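Local coordinates for YPM (Yersinia pseudotuberculosis, PDB 1PM4), which acts as a superantigenic mitogen, probably by stimulating T cells through their receptors, and folds as a compact jelly roll, at residues N5-T10 / D106-S111; T10-G15 / S93-Y98; A45-I50 / W86-N91; L49-N54 / K70-E75. All coordinates share one frame; numbering follows the deposited sequence.

Overall arrangement
The jelly roll consists of two four-stranded antiparallel sheets, and the four contacts sample both sheets and the core between them. Contacts 1 and 2 lie successively along strand 6-13, sharing Thr10 with centres about 18 Å apart; contact 1 joins this edge strand to the C-terminal loop, contact 2 to strand 96-103. Contact 3 pairs strands 47-54 and 84-90 in the second sheet. Contact 4 continues along strand 47-54, shares Leu49 and Ile50 with contact 3, and crosses the core to strand 72-78 of the first sheet. Contacts 2 and 3 touch through Met47 and Asn90. Along the chain, contacts 2, 3 and 4 all fall within the span that contact 1 closes.

Contact 1 of 4, residues N5-T10 / D106-S111; sequences NIATYT and DDKEDS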
loop_
_atom_site.group_PDB
_atom_site.type_symbol
_atom_site.label_atom_id
_atom_site.label_comp_id
_atom_site.label_asym_id
_atom_site.label_seq_id
_atom_site.Cartn_x
_atom_site.Cartn_y
_atom_site.Cartn_z
ATOM N N ASN A 5 -19.791 12.301 -2.998
ATOM C CA ASN A 5 -20.730 11.690 -3.920
ATOM C C ASN A 5 -20.390 10.191 -4.012
ATOM O O ASN A 5 -19.342 9.872 -4.540
ATOM C CB ASN A 5 -20.610 12.338 -5.269
ATOM C CG ASN A 5 -21.730 11.940 -6.231
ATOM O OD1 ASN A 5 -22.651 11.205 -5.874
ATOM N ND2 ASN A 5 -21.653 12.434 -7.470
ATOM N N ILE A 6 -21.214 9.350 -3.410
ATOM C CA ILE A 6 -21.029 7.886 -3.401
ATOM C C ILE A 6 -22.154 7.312 -4.250
ATOM O O ILE A 6 -23.356 7.624 -4.015
ATOM C CB ILE A 6 -21.110 7.289 -1.933
ATOM C CG1 ILE A 6 -20.120 7.928 -0.955
ATOM C CG2 ILE A 6 -20.908 5.775 -1.891
ATOM C CD1 ILE A 6 -18.762 8.108 -1.447
ATOM N N ALA A 7 -21.836 6.482 -5.227
ATOM C CA ALA A 7 -22.844 5.777 -6.025
ATOM C C ALA A 7 -22.861 4.336 -5.640
ATOM O O ALA A 7 -21.877 3.856 -5.075
ATOM C CB ALA A 7 -22.492 5.834 -7.482
ATOM N N THR A 8 -23.875 3.599 -6.078
ATOM C CA THR A 8 -23.865 2.147 -5.893
ATOM C C THR A 8 -24.042 1.445 -7.216
ATOM O O THR A 8 -25.026 1.677 -7.926
ATOM C CB THR A 8 -25.004 1.709 -4.927
ATOM O OG1 THR A 8 -24.785 2.298 -3.628
ATOM C CG2 THR A 8 -25.003 0.171 -4.744
ATOM N N TYR A 9 -23.065 0.620 -7.576
ATOM C CA TYR A 9 -23.121 -0.249 -8.730
ATOM C C TYR A 9 -23.627 -1.594 -8.278
ATOM O O TYR A 9 -23.100 -2.146 -7.297
ATOM C CB TYR A 9 -21.741 -0.415 -9.330
ATOM C CG TYR A 9 -21.140 0.905 -9.865
ATOM C CD1 TYR A 9 -21.330 1.292 -11.165
ATOM C CD2 TYR A 9 -20.413 1.725 -9.044
ATOM C CE1 TYR A 9 -20.793 2.468 -11.614
ATOM C CE2 TYR A 9 -19.862 2.897 -9.462
ATOM C CZ TYR A 9 -20.085 3.290 -10.753
ATOM O OH TYR A 9 -19.568 4.477 -11.263
ATOM N N THR A 10 -24.579 -2.144 -9.019
ATOM C CA THR A 10 -25.139 -3.437 -8.651
ATOM C C THR A 10 -25.016 -4.351 -9.860
ATOM O O THR A 10 -25.086 -3.902 -11.046
ATOM C CB THR A 10 -26.603 -3.247 -8.130
ATOM O OG1 THR A 10 -26.646 -2.458 -6.897
ATOM C CG2 THR A 10 -27.231 -4.561 -7.741
ATOM N N ASP A 106 -18.527 12.073 -11.344
ATOM C CA ASP A 106 -19.687 12.602 -12.061
ATOM C C ASP A 106 -20.958 12.076 -11.375
ATOM O O ASP A 106 -21.159 12.295 -10.159
ATOM C CB ASP A 106 -19.594 12.316 -13.585
ATOM C CG ASP A 106 -19.146 13.556 -14.410
ATOM O OD1 ASP A 106 -19.331 14.713 -13.964
ATOM O OD2 ASP A 106 -18.593 13.443 -15.530
ATOM N N ASP A 107 -21.849 11.502 -12.164
ATOM C CA ASP A 107 -22.808 10.550 -11.703
ATOM C C ASP A 107 -22.454 9.205 -12.345
ATOM O O ASP A 107 -21.807 9.138 -13.413
ATOM C CB ASP A 107 -24.187 10.950 -12.172
ATOM C CG ASP A 107 -24.592 12.292 -11.646
ATOM O OD1 ASP A 107 -23.958 13.303 -12.045
ATOM O OD2 ASP A 107 -25.488 12.400 -10.794
ATOM N N LYS A 108 -22.944 8.148 -11.731
ATOM C CA LYS A 108 -22.706 6.841 -12.276
ATOM C C LYS A 108 -23.250 6.753 -13.728
ATOM O O LYS A 108 -24.297 7.298 -14.073
ATOM C CB LYS A 108 -23.218 5.787 -11.279
ATOM C CG LYS A 108 -24.041 4.706 -11.813
ATOM C CD LYS A 108 -24.592 3.914 -10.656
ATOM C CE LYS A 108 -25.145 2.613 -11.082
ATOM N NZ LYS A 108 -26.314 2.219 -10.240
ATOM N N GLU A 109 -22.471 6.106 -14.580
ATOM C CA GLU A 109 -22.792 5.877 -15.975
ATOM C C GLU A 109 -22.600 4.398 -16.284
ATOM O O GLU A 109 -21.770 3.773 -15.685
ATOM C CB GLU A 109 -21.857 6.723 -16.845
ATOM C CG GLU A 109 -22.103 8.228 -16.649
ATOM C CD GLU A 109 -21.315 9.130 -17.595
ATOM O OE1 GLU A 109 -20.326 8.662 -18.200
ATOM O OE2 GLU A 109 -21.710 10.317 -17.746
ATOM N N ASP A 110 -23.406 3.861 -17.202
ATOM C CA ASP A 110 -23.281 2.484 -17.663
ATOM C C ASP A 110 -21.863 2.145 -18.110
ATOM O O ASP A 110 -21.346 1.073 -17.775
ATOM C CB ASP A 110 -24.238 2.226 -18.824
ATOM C CG ASP A 110 -25.687 2.058 -18.364
ATOM O OD1 ASP A 110 -25.992 2.376 -17.184
ATOM O OD2 ASP A 110 -26.571 1.588 -19.129
ATOM N N SER A 111 -21.231 3.101 -18.777
ATOM C CA SER A 111 -19.908 2.886 -19.343
ATOM C C SER A 111 -18.819 2.769 -18.246
ATOM O O SER A 111 -17.690 2.464 -18.547
ATOM C CB SER A 111 -19.596 3.992 -20.379
ATOM O OG SER A 111 -19.432 5.224 -19.757
HETATM O O HOH W 1 -25.518 -0.467 -11.347
#
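Lys108 NZ is gripped by two partners, one strong and one weak. The carbonyl Thr8 O accepts a hydrogen bond from Lys108 NZ at 2.7 Å, with the donor lying in the carbonyl plane. The second is water 1, a weak bond, and the same water accepts from the backbone N of Thr10, so it links the ammonium to an N-H two residues along from Thr8. A long, flexible lysine suits this place: it meets Tyr9 tip to tip, and a bend at chi4 (-147°) puts NZ on the carbonyl. Lys108 CD passes over one face of the Tyr9 ring, toward the rim, and Lys108 CG is 3.9 Å from Tyr9 CE1. The short methyl of Ala7 points to the loop and rests on the lysine, with Ala7 CB 3.9 Å from Lys108 CB. The ring itself is fixed at its far end, where Tyr9 OH bonds Asp112, which also takes the backbone N of Glu109. Glu109 OE1 forms a salt bridge with Lys25. The contact therefore lays the loop that follows strand 96-103 against strand 6-13, an edge strand of its sheet whose backbone pairs Ala7 with Ala102 and Tyr9 with Leu100.

Contact 2 of 4, residues T10-G15 / S93-Y98; sequences TGTIQG and SETSNY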
loop_
_atom_site.group_PDB
_atom_site.type_symbol
_atom_site.label_atom_id
_atom_site.label_comp_id
_atom_site.label_asym_id
_atom_site.label_seq_id
_atom_site.Cartn_x
_atom_site.Cartn_y
_atom_site.Cartn_z
ATOM N N THR A 10 -24.579 -2.144 -9.019
ATOM C CA THR A 10 -25.139 -3.437 -8.651
ATOM C C THR A 10 -25.016 -4.351 -9.860
ATOM O O THR A 10 -25.086 -3.902 -11.046
ATOM C CB THR A 10 -26.603 -3.247 -8.130
ATOM O OG1 THR A 10 -26.646 -2.458 -6.897
ATOM C CG2 THR A 10 -27.231 -4.561 -7.741
ATOM N N GLY A 11 -24.798 -5.633 -9.627
ATOM C CA GLY A 11 -24.783 -6.595 -10.699
ATOM C C GLY A 11 -24.677 -8.007 -10.170
ATOM O O GLY A 11 -24.967 -8.274 -8.995
ATOM N N THR A 12 -24.287 -8.904 -11.072
ATOM C CA THR A 12 -24.082 -10.290 -10.752
ATOM C C THR A 12 -22.740 -10.693 -11.311
ATOM O O THR A 12 -22.406 -10.260 -12.423
ATOM C CB THR A 12 -25.180 -11.118 -11.469
ATOM O OG1 THR A 12 -26.492 -10.698 -10.995
ATOM C CG2 THR A 12 -25.073 -12.553 -11.111
ATOM N N ILE A 13 -21.941 -11.409 -10.510
ATOM C CA ILE A 13 -20.593 -11.784 -10.976
ATOM C C ILE A 13 -20.507 -13.273 -10.972
ATOM O O ILE A 13 -20.774 -13.970 -9.970
ATOM C CB ILE A 13 -19.498 -11.113 -10.119
ATOM C CG1 ILE A 13 -18.128 -11.410 -10.718
ATOM C CG2 ILE A 13 -19.648 -11.445 -8.611
ATOM C CD1 ILE A 13 -17.019 -10.614 -10.087
ATOM N N GLN A 14 -20.251 -13.828 -12.127
ATOM C CA GLN A 14 -20.156 -15.259 -12.273
ATOM C C GLN A 14 -19.032 -15.881 -11.437
ATOM O O GLN A 14 -18.084 -15.197 -11.027
ATOM C CB GLN A 14 -19.948 -15.573 -13.765
ATOM C CG GLN A 14 -21.287 -15.350 -14.517
ATOM C CD GLN A 14 -21.093 -14.994 -15.980
ATOM O OE1 GLN A 14 -20.016 -14.514 -16.366
ATOM N NE2 GLN A 14 -22.101 -15.271 -16.788
ATOM N N GLY A 15 -19.145 -17.179 -11.185
ATOM C CA GLY A 15 -18.065 -17.908 -10.502
ATOM C C GLY A 15 -16.689 -17.602 -11.108
ATOM O O GLY A 15 -16.534 -17.650 -12.339
ATOM N N SER A 93 -16.664 -20.190 -6.638
ATOM C CA SER A 93 -17.246 -20.712 -7.862
ATOM C C SER A 93 -18.755 -20.363 -7.987
ATOM O O SER A 93 -19.361 -20.593 -9.004
ATOM C CB SER A 93 -17.016 -22.193 -7.986
ATOM O OG SER A 93 -15.636 -22.430 -7.904
ATOM N N GLU A 94 -19.350 -19.827 -6.922
ATOM C CA GLU A 94 -20.754 -19.459 -6.873
ATOM C C GLU A 94 -21.038 -18.118 -7.497
ATOM O O GLU A 94 -20.519 -17.078 -7.067
ATOM C CB GLU A 94 -21.266 -19.482 -5.428
ATOM C CG GLU A 94 -22.756 -19.237 -5.280
ATOM C CD GLU A 94 -23.298 -19.574 -3.866
ATOM O OE1 GLU A 94 -24.485 -19.791 -3.766
ATOM O OE2 GLU A 94 -22.564 -19.510 -2.873
ATOM N N THR A 95 -21.892 -18.126 -8.516
ATOM C CA THR A 95 -22.347 -16.903 -9.139
ATOM C C THR A 95 -23.146 -16.141 -8.123
ATOM O O THR A 95 -24.008 -16.737 -7.436
ATOM C CB THR A 95 -23.211 -17.236 -10.359
ATOM O OG1 THR A 95 -22.342 -17.831 -11.358
ATOM C CG2 THR A 95 -23.788 -15.965 -10.952
ATOM N N SER A 96 -22.774 -14.884 -7.950
ATOM C CA SER A 96 -23.240 -14.069 -6.838
ATOM C C SER A 96 -23.662 -12.657 -7.225
ATOM O O SER A 96 -23.051 -12.048 -8.088
ATOM C CB SER A 96 -22.111 -13.910 -5.825
ATOM O OG SER A 96 -21.560 -15.156 -5.393
ATOM N N ASN A 97 -24.663 -12.113 -6.521
ATOM C CA ASN A 97 -24.922 -10.672 -6.581
ATOM C C ASN A 97 -23.689 -9.925 -6.089
ATOM O O ASN A 97 -22.959 -10.415 -5.209
ATOM C CB ASN A 97 -26.093 -10.343 -5.625
ATOM C CG ASN A 97 -26.166 -8.869 -5.233
ATOM O OD1 ASN A 97 -25.590 -8.403 -4.196
ATOM N ND2 ASN A 97 -26.901 -8.085 -6.084
ATOM N N TYR A 98 -23.464 -8.737 -6.624
ATOM C CA TYR A 98 -22.599 -7.769 -5.935
ATOM C C TYR A 98 -23.225 -6.382 -5.900
ATOM O O TYR A 98 -24.104 -6.055 -6.718
ATOM C CB TYR A 98 -21.219 -7.704 -6.598
ATOM C CG TYR A 98 -21.216 -6.979 -7.951
ATOM C CD1 TYR A 98 -21.004 -5.626 -8.052
ATOM C CD2 TYR A 98 -21.343 -7.700 -9.140
ATOM C CE1 TYR A 98 -21.075 -4.990 -9.255
ATOM C CE2 TYR A 98 -21.312 -7.087 -10.351
ATOM C CZ TYR A 98 -21.144 -5.701 -10.418
ATOM O OH TYR A 98 -21.166 -5.042 -11.668
HETATM O O HOH W 2 -22.584 -2.704 -11.929
HETATM O O HOH W 3 -27.986 -9.628 -8.442
#
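Strands 6-13 and 96-103 are antiparallel neighbours in one sheet of the jelly roll, and Tyr98 shows how closely a side chain can lie on the strand beside it. Its chi1 of 73° puts CG in the crowded position between backbone N and carbonyl carbon, folding the ring over Gly11. From CB, CG comes above the Gly11 peptide; Tyr98 CD2 and CE2 both lie against Gly11 C, CD2 at 3.5 Å, and CE1 lies by Gly11 N and Thr10 C, with Gly11 N over the middle of the ring. Gly11 CA makes a CH-pi contact with this ring, 3.9 Å from its centroid. Glycine suits the place because any CB would clash with the hydroxyl. At the tip, Tyr98 OH meets water 2, which donates to Thr10 O. Ile13 N lies at the ring edge, and the Ile13 side chain crosses that of Tyr98 at about a right angle, Ile13 CB lying 4.0 Å from Tyr98 CD2.

Below the ring the backbones form a regular ladder. Gly11 and Tyr98 are a hydrogen-bonded pair, as are Ile13 and Ser96; the bond from Ile13 N to Ser96 O is 2.7 Å and nearly along the C=O axis. Ile13, branched and apolar, points with Ser96 and Tyr98 into the core, toward Val19, Met47 and Ile88. The other, more exposed face carries Thr12 and Asn97, a non-hydrogen-bonded pair whose polar side chains suit it; water 3 bridges Thr12 OG1 and Asn97 ND2, and Asn97 OD1 is held by Thr41 N. Past the ladder, Thr95 OG1, beside its own backbone N, accepts a longer bond of 3.3 Å from Gly15 N.

Contact 3 of 4, residues A45-I50 / W86-N91; sequences ADMTLI and WKIKNN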
loop_
_atom_site.group_PDB
_atom_site.type_symbol
_atom_site.label_atom_id
_atom_site.label_comp_id
_atom_site.label_asym_id
_atom_site.label_seq_id
_atom_site.Cartn_x
_atom_site.Cartn_y
_atom_site.Cartn_z
ATOM N N ALA A 45 -20.803 -14.946 0.230
ATOM C CA ALA A 45 -19.937 -14.446 -0.816
ATOM C C ALA A 45 -18.497 -14.364 -0.359
ATOM O O ALA A 45 -18.208 -14.005 0.822
ATOM C CB ALA A 45 -20.443 -13.091 -1.239
ATOM N N ASP A 46 -17.575 -14.703 -1.266
ATOM C CA ASP A 46 -16.153 -14.621 -1.037
ATOM C C ASP A 46 -15.521 -13.835 -2.192
ATOM O O ASP A 46 -15.422 -14.384 -3.329
ATOM C CB ASP A 46 -15.585 -16.005 -1.011
ATOM C CG ASP A 46 -14.118 -16.025 -0.699
ATOM O OD1 ASP A 46 -13.437 -14.979 -0.631
ATOM O OD2 ASP A 46 -13.585 -17.158 -0.510
ATOM N N MET A 47 -15.277 -12.519 -1.986
ATOM C CA MET A 47 -14.807 -11.603 -3.042
ATOM C C MET A 47 -13.734 -10.657 -2.509
ATOM O O MET A 47 -13.605 -10.400 -1.289
ATOM C CB MET A 47 -15.974 -10.739 -3.565
ATOM C CG MET A 47 -17.089 -11.584 -4.086
ATOM S SD MET A 47 -18.394 -10.401 -4.708
ATOM C CE MET A 47 -19.700 -11.540 -4.907
ATOM N N THR A 48 -12.901 -10.212 -3.431
ATOM C CA THR A 48 -11.877 -9.251 -3.147
ATOM C C THR A 48 -12.051 -8.024 -3.963
ATOM O O THR A 48 -12.384 -8.106 -5.122
ATOM C CB THR A 48 -10.473 -9.938 -3.400
ATOM O OG1 THR A 48 -10.323 -11.069 -2.516
ATOM C CG2 THR A 48 -9.316 -8.986 -3.073
ATOM N N LEU A 49 -11.852 -6.888 -3.323
ATOM C CA LEU A 49 -11.871 -5.596 -3.994
ATOM C C LEU A 49 -10.452 -5.025 -4.043
ATOM O O LEU A 49 -9.796 -4.867 -2.999
ATOM C CB LEU A 49 -12.722 -4.652 -3.179
ATOM C CG LEU A 49 -12.845 -3.238 -3.719
ATOM C CD1 LEU A 49 -13.550 -3.152 -5.075
ATOM C CD2 LEU A 49 -13.600 -2.293 -2.739
ATOM N N ILE A 50 -10.030 -4.671 -5.237
ATOM C CA ILE A 50 -8.696 -4.138 -5.449
ATOM C C ILE A 50 -8.830 -2.768 -6.096
ATOM O O ILE A 50 -9.557 -2.599 -7.068
ATOM C CB ILE A 50 -7.879 -5.051 -6.352
ATOM C CG1 ILE A 50 -7.856 -6.460 -5.807
ATOM C CG2 ILE A 50 -6.458 -4.504 -6.483
ATOM C CD1 ILE A 50 -7.337 -7.486 -6.838
ATOM N N TRP A 86 -11.741 0.058 -9.709
ATOM C CA TRP A 86 -12.130 -0.909 -8.724
ATOM C C TRP A 86 -12.253 -2.283 -9.417
ATOM O O TRP A 86 -13.086 -2.446 -10.292
ATOM C CB TRP A 86 -13.506 -0.548 -8.176
ATOM C CG TRP A 86 -13.549 0.830 -7.602
ATOM C CD1 TRP A 86 -14.311 1.855 -8.093
ATOM C CD2 TRP A 86 -12.978 1.299 -6.369
ATOM N NE1 TRP A 86 -14.116 2.975 -7.338
ATOM C CE2 TRP A 86 -13.347 2.686 -6.251
ATOM C CE3 TRP A 86 -12.136 0.769 -5.420
ATOM C CZ2 TRP A 86 -12.936 3.474 -5.235
ATOM C CZ3 TRP A 86 -11.680 1.606 -4.377
ATOM C CH2 TRP A 86 -12.118 2.947 -4.283
ATOM N N LYS A 87 -11.405 -3.228 -9.045
ATOM C CA LYS A 87 -11.528 -4.576 -9.550
ATOM C C LYS A 87 -12.158 -5.491 -8.506
ATOM O O LYS A 87 -11.664 -5.577 -7.385
ATOM C CB LYS A 87 -10.137 -5.105 -9.888
ATOM C CG LYS A 87 -10.096 -6.507 -10.326
ATOM C CD LYS A 87 -8.742 -6.893 -10.956
ATOM C CE LYS A 87 -8.743 -8.273 -11.402
ATOM N NZ LYS A 87 -7.346 -8.822 -11.831
ATOM N N ILE A 88 -13.228 -6.125 -8.887
ATOM C CA ILE A 88 -13.986 -7.067 -8.078
ATOM C C ILE A 88 -13.629 -8.444 -8.583
ATOM O O ILE A 88 -13.916 -8.785 -9.754
ATOM C CB ILE A 88 -15.538 -6.871 -8.236
ATOM C CG1 ILE A 88 -15.928 -5.436 -7.785
ATOM C CG2 ILE A 88 -16.294 -7.869 -7.406
ATOM C CD1 ILE A 88 -17.288 -4.949 -8.280
ATOM N N LYS A 89 -13.082 -9.261 -7.690
ATOM C CA LYS A 89 -12.755 -10.622 -7.999
ATOM C C LYS A 89 -13.679 -11.542 -7.208
ATOM O O LYS A 89 -13.740 -11.422 -5.995
ATOM C CB LYS A 89 -11.295 -10.945 -7.718
ATOM C CG LYS A 89 -10.912 -12.430 -7.974
ATOM C CD LYS A 89 -11.233 -13.061 -9.385
ATOM C CE LYS A 89 -10.898 -14.562 -9.512
ATOM N NZ LYS A 89 -10.659 -15.157 -10.931
ATOM N N ASN A 90 -14.380 -12.440 -7.907
ATOM C CA ASN A 90 -15.143 -13.473 -7.233
ATOM C C ASN A 90 -14.263 -14.678 -6.944
ATOM O O ASN A 90 -13.798 -15.345 -7.873
ATOM C CB ASN A 90 -16.378 -13.837 -8.049
ATOM C CG ASN A 90 -17.267 -14.791 -7.309
ATOM O OD1 ASN A 90 -16.993 -15.101 -6.134
ATOM N ND2 ASN A 90 -18.323 -15.242 -7.940
ATOM N N ASN A 91 -13.903 -14.875 -5.682
ATOM C CA ASN A 91 -13.019 -15.990 -5.297
ATOM C C ASN A 91 -13.758 -17.321 -5.252
ATOM O O ASN A 91 -13.141 -18.418 -5.251
ATOM C CB ASN A 91 -12.463 -15.662 -3.924
ATOM C CG ASN A 91 -11.673 -14.406 -3.888
ATOM O OD1 ASN A 91 -10.834 -14.161 -4.784
ATOM N ND2 ASN A 91 -11.899 -13.595 -2.868
HETATM O O HOH W 4 -18.816 -14.841 -3.930
HETATM O O HOH W 5 -8.524 -12.715 -4.461
#
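A chi1 of -61° sets CG of Asn91 anti to its carbonyl carbon, while Asp46 carries CG anti to its backbone N (chi1 -177°), and the two side chains meet at about a right angle. Asn91 ND2, just past strand 84-90, spends both its hydrogens on segment 45-50. One goes to Asp46 OD1 at 3.0 Å, reaching it from above the carboxylate plane; the other runs almost straight to Thr48 OG1, also 3.0 Å from Asn91 ND2 and in the amide plane. Asparagine suits this place because its amide can donate twice while its OD1 accepts from water 5, which also meets Thr48 OG1. Asn91 N adds a backbone bond to Asp46 O. Beyond this polar end runs the antiparallel ladder of two central strands of a jelly-roll sheet, Thr48 pairing with Lys89 and Ile50 with Lys87; Lys87 N lies 2.8 Å from Ile50 O. Met47, Leu49 and Ile88 turn to the core face, where apolar chains meet Leu38 and Ala36 of the other sheet. The Leu49 and Trp86 side chains cross obliquely, with Leu49 CD1 4.0 Å from Trp86 CB. On the opposite face, the extended Lys87 carries NZ to a salt bridge with Glu75 of the second subunit.

Contact 4 of 4, residues L49-N54 / K70-E75; sequences LILLRN and KPLKYE
Leu51 and Leu72 cross obliquely, their methyl branches meeting. Both point at the facing strand and carry CG anti to the backbone N, and Leu51 CD2 comes to 3.6 Å from Leu72 CD2. The other branch, Leu72 CD1, reaches Leu49 CD2 at 4.1 Å, so one leucine spans two side chains of the facing strand. Tyr74, also with CG anti to N (chi1 170°), stands at about a right angle to Leu51, whose CD2 lies 3.9 Å from Tyr74 CB. Farther along, Arg53 crosses Tyr74 at about a right angle, with guanidinium and ring planes 66° apart and Arg53 NE 4.0 Å from Tyr74 CE2. The two polar ends converge on Asp76: Arg53 NE forms a salt bridge with it and Tyr74 OH a weak hydrogen bond, while Arg53 NH1 donates to Leu82 O. Branched leucines suit the middle of this core; the long arginine and tyrosine fill it toward one end while their polar tips find partners. Strands 47-54 and 72-78 belong to different sheets of the jelly roll; the axes of segments 49-54 and 72-75 come within 9.0 Å, and Trp84 and Trp86 of strand 84-90 and Ile63 of strand 59-67 pack around them.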
loop_
_atom_site.group_PDB
_atom_site.type_symbol
_atom_site.label_atom_id
_atom_site.label_comp_id
_atom_site.label_asym_id
_atom_site.label_seq_id
_atom_site.Cartn_x
_atom_site.Cartn_y
_atom_site.Cartn_z
ATOM N N LEU A 49 -11.852 -6.888 -3.323
ATOM C CA LEU A 49 -11.871 -5.596 -3.994
ATOM C C LEU A 49 -10.452 -5.025 -4.043
ATOM O O LEU A 49 -9.796 -4.867 -2.999
ATOM C CB LEU A 49 -12.722 -4.652 -3.179
ATOM C CG LEU A 49 -12.845 -3.238 -3.719
ATOM C CD1 LEU A 49 -13.550 -3.152 -5.075
ATOM C CD2 LEU A 49 -13.600 -2.293 -2.739
ATOM N N ILE A 50 -10.030 -4.671 -5.237
ATOM C CA ILE A 50 -8.696 -4.138 -5.449
ATOM C C ILE A 50 -8.830 -2.768 -6.096
ATOM O O ILE A 50 -9.557 -2.599 -7.068
ATOM C CB ILE A 50 -7.879 -5.051 -6.352
ATOM C CG1 ILE A 50 -7.856 -6.460 -5.807
ATOM C CG2 ILE A 50 -6.458 -4.504 -6.483
ATOM C CD1 ILE A 50 -7.337 -7.486 -6.838
ATOM N N LEU A 51 -8.185 -1.759 -5.503
ATOM C CA LEU A 51 -8.044 -0.437 -6.075
ATOM C C LEU A 51 -6.785 -0.352 -6.913
ATOM O O LEU A 51 -5.659 -0.615 -6.427
ATOM C CB LEU A 51 -8.043 0.629 -4.944
ATOM C CG LEU A 51 -7.764 2.077 -5.432
ATOM C CD1 LEU A 51 -8.738 2.620 -6.552
ATOM C CD2 LEU A 51 -7.713 3.001 -4.277
ATOM N N LEU A 52 -6.978 -0.068 -8.207
ATOM C CA LEU A 52 -5.868 0.177 -9.096
ATOM C C LEU A 52 -5.813 1.644 -9.503
ATOM O O LEU A 52 -6.868 2.298 -9.692
ATOM C CB LEU A 52 -5.998 -0.691 -10.295
ATOM C CG LEU A 52 -6.285 -2.191 -10.043
ATOM C CD1 LEU A 52 -6.922 -2.689 -11.302
ATOM C CD2 LEU A 52 -5.050 -2.841 -9.793
ATOM N N ARG A 53 -4.595 2.139 -9.684
ATOM C CA ARG A 53 -4.367 3.479 -10.223
ATOM C C ARG A 53 -3.547 3.444 -11.490
ATOM O O ARG A 53 -2.672 2.607 -11.627
ATOM C CB ARG A 53 -3.729 4.412 -9.176
ATOM C CG ARG A 53 -4.551 5.731 -9.109
ATOM C CD ARG A 53 -4.109 6.847 -8.118
ATOM N NE ARG A 53 -5.142 7.859 -7.777
ATOM C CZ ARG A 53 -6.069 8.347 -8.613
ATOM N NH1 ARG A 53 -6.166 7.940 -9.865
ATOM N NH2 ARG A 53 -6.932 9.253 -8.182
ATOM N N ASN A 54 -3.813 4.363 -12.415
ATOM C CA ASN A 54 -2.960 4.502 -13.576
ATOM C C ASN A 54 -1.761 5.361 -13.150
ATOM O O ASN A 54 -1.905 6.483 -12.698
ATOM C CB ASN A 54 -3.685 5.116 -14.765
ATOM C CG ASN A 54 -3.034 4.740 -16.114
ATOM O OD1 ASN A 54 -3.705 4.622 -17.168
ATOM N ND2 ASN A 54 -1.712 4.535 -16.078
ATOM N N LYS A 70 -15.362 -4.902 3.823
ATOM C CA LYS A 70 -14.354 -4.047 4.429
ATOM C C LYS A 70 -14.087 -2.802 3.579
ATOM O O LYS A 70 -13.593 -2.929 2.495
ATOM C CB LYS A 70 -13.042 -4.833 4.593
ATOM C CG LYS A 70 -13.213 -6.051 5.382
ATOM C CD LYS A 70 -13.331 -5.767 6.845
ATOM N N PRO A 71 -14.384 -1.611 4.054
ATOM C CA PRO A 71 -14.146 -0.426 3.209
ATOM C C PRO A 71 -12.684 -0.141 2.938
ATOM O O PRO A 71 -11.804 -0.462 3.756
ATOM C CB PRO A 71 -14.865 0.733 3.923
ATOM C CG PRO A 71 -15.473 0.153 5.139
ATOM C CD PRO A 71 -15.160 -1.318 5.279
ATOM N N LEU A 72 -12.442 0.378 1.740
ATOM C CA LEU A 72 -11.169 0.763 1.215
ATOM C C LEU A 72 -11.214 2.275 1.133
ATOM O O LEU A 72 -12.105 2.828 0.470
ATOM C CB LEU A 72 -11.032 0.204 -0.165
ATOM C CG LEU A 72 -9.705 0.081 -0.842
ATOM C CD1 LEU A 72 -9.777 -1.129 -1.820
ATOM C CD2 LEU A 72 -9.289 1.394 -1.519
ATOM N N LYS A 73 -10.276 2.923 1.794
ATOM C CA LYS A 73 -10.139 4.388 1.735
ATOM C C LYS A 73 -8.740 4.728 1.327
ATOM O O LYS A 73 -7.795 4.053 1.772
ATOM C CB LYS A 73 -10.386 5.002 3.099
ATOM C CG LYS A 73 -11.715 4.702 3.682
ATOM C CD LYS A 73 -12.033 5.622 4.826
ATOM C CE LYS A 73 -13.230 5.130 5.592
ATOM N NZ LYS A 73 -13.530 5.951 6.745
ATOM N N TYR A 74 -8.614 5.784 0.521
ATOM C CA TYR A 74 -7.319 6.227 -0.005
ATOM C C TYR A 74 -7.340 7.714 -0.358
ATOM O O TYR A 74 -8.190 8.163 -1.075
ATOM C CB TYR A 74 -6.960 5.404 -1.251
ATOM C CG TYR A 74 -5.776 5.920 -2.028
ATOM C CD1 TYR A 74 -4.496 5.614 -1.671
ATOM C CD2 TYR A 74 -5.988 6.748 -3.095
ATOM C CE1 TYR A 74 -3.431 6.158 -2.395
ATOM C CE2 TYR A 74 -4.952 7.275 -3.817
ATOM C CZ TYR A 74 -3.697 6.993 -3.463
ATOM O OH TYR A 74 -2.708 7.550 -4.286
ATOM N N GLU A 75 -6.376 8.485 0.136
ATOM C CA GLU A 75 -6.346 9.905 -0.093
ATOM C C GLU A 75 -5.326 10.218 -1.108
ATOM O O GLU A 75 -4.201 9.819 -0.949
ATOM C CB GLU A 75 -5.918 10.705 1.179
ATOM C CG GLU A 75 -6.726 10.468 2.381
ATOM C CD GLU A 75 -6.608 11.526 3.446
ATOM O OE1 GLU A 75 -5.826 12.439 3.338
ATOM O OE2 GLU A 75 -7.308 11.322 4.373
#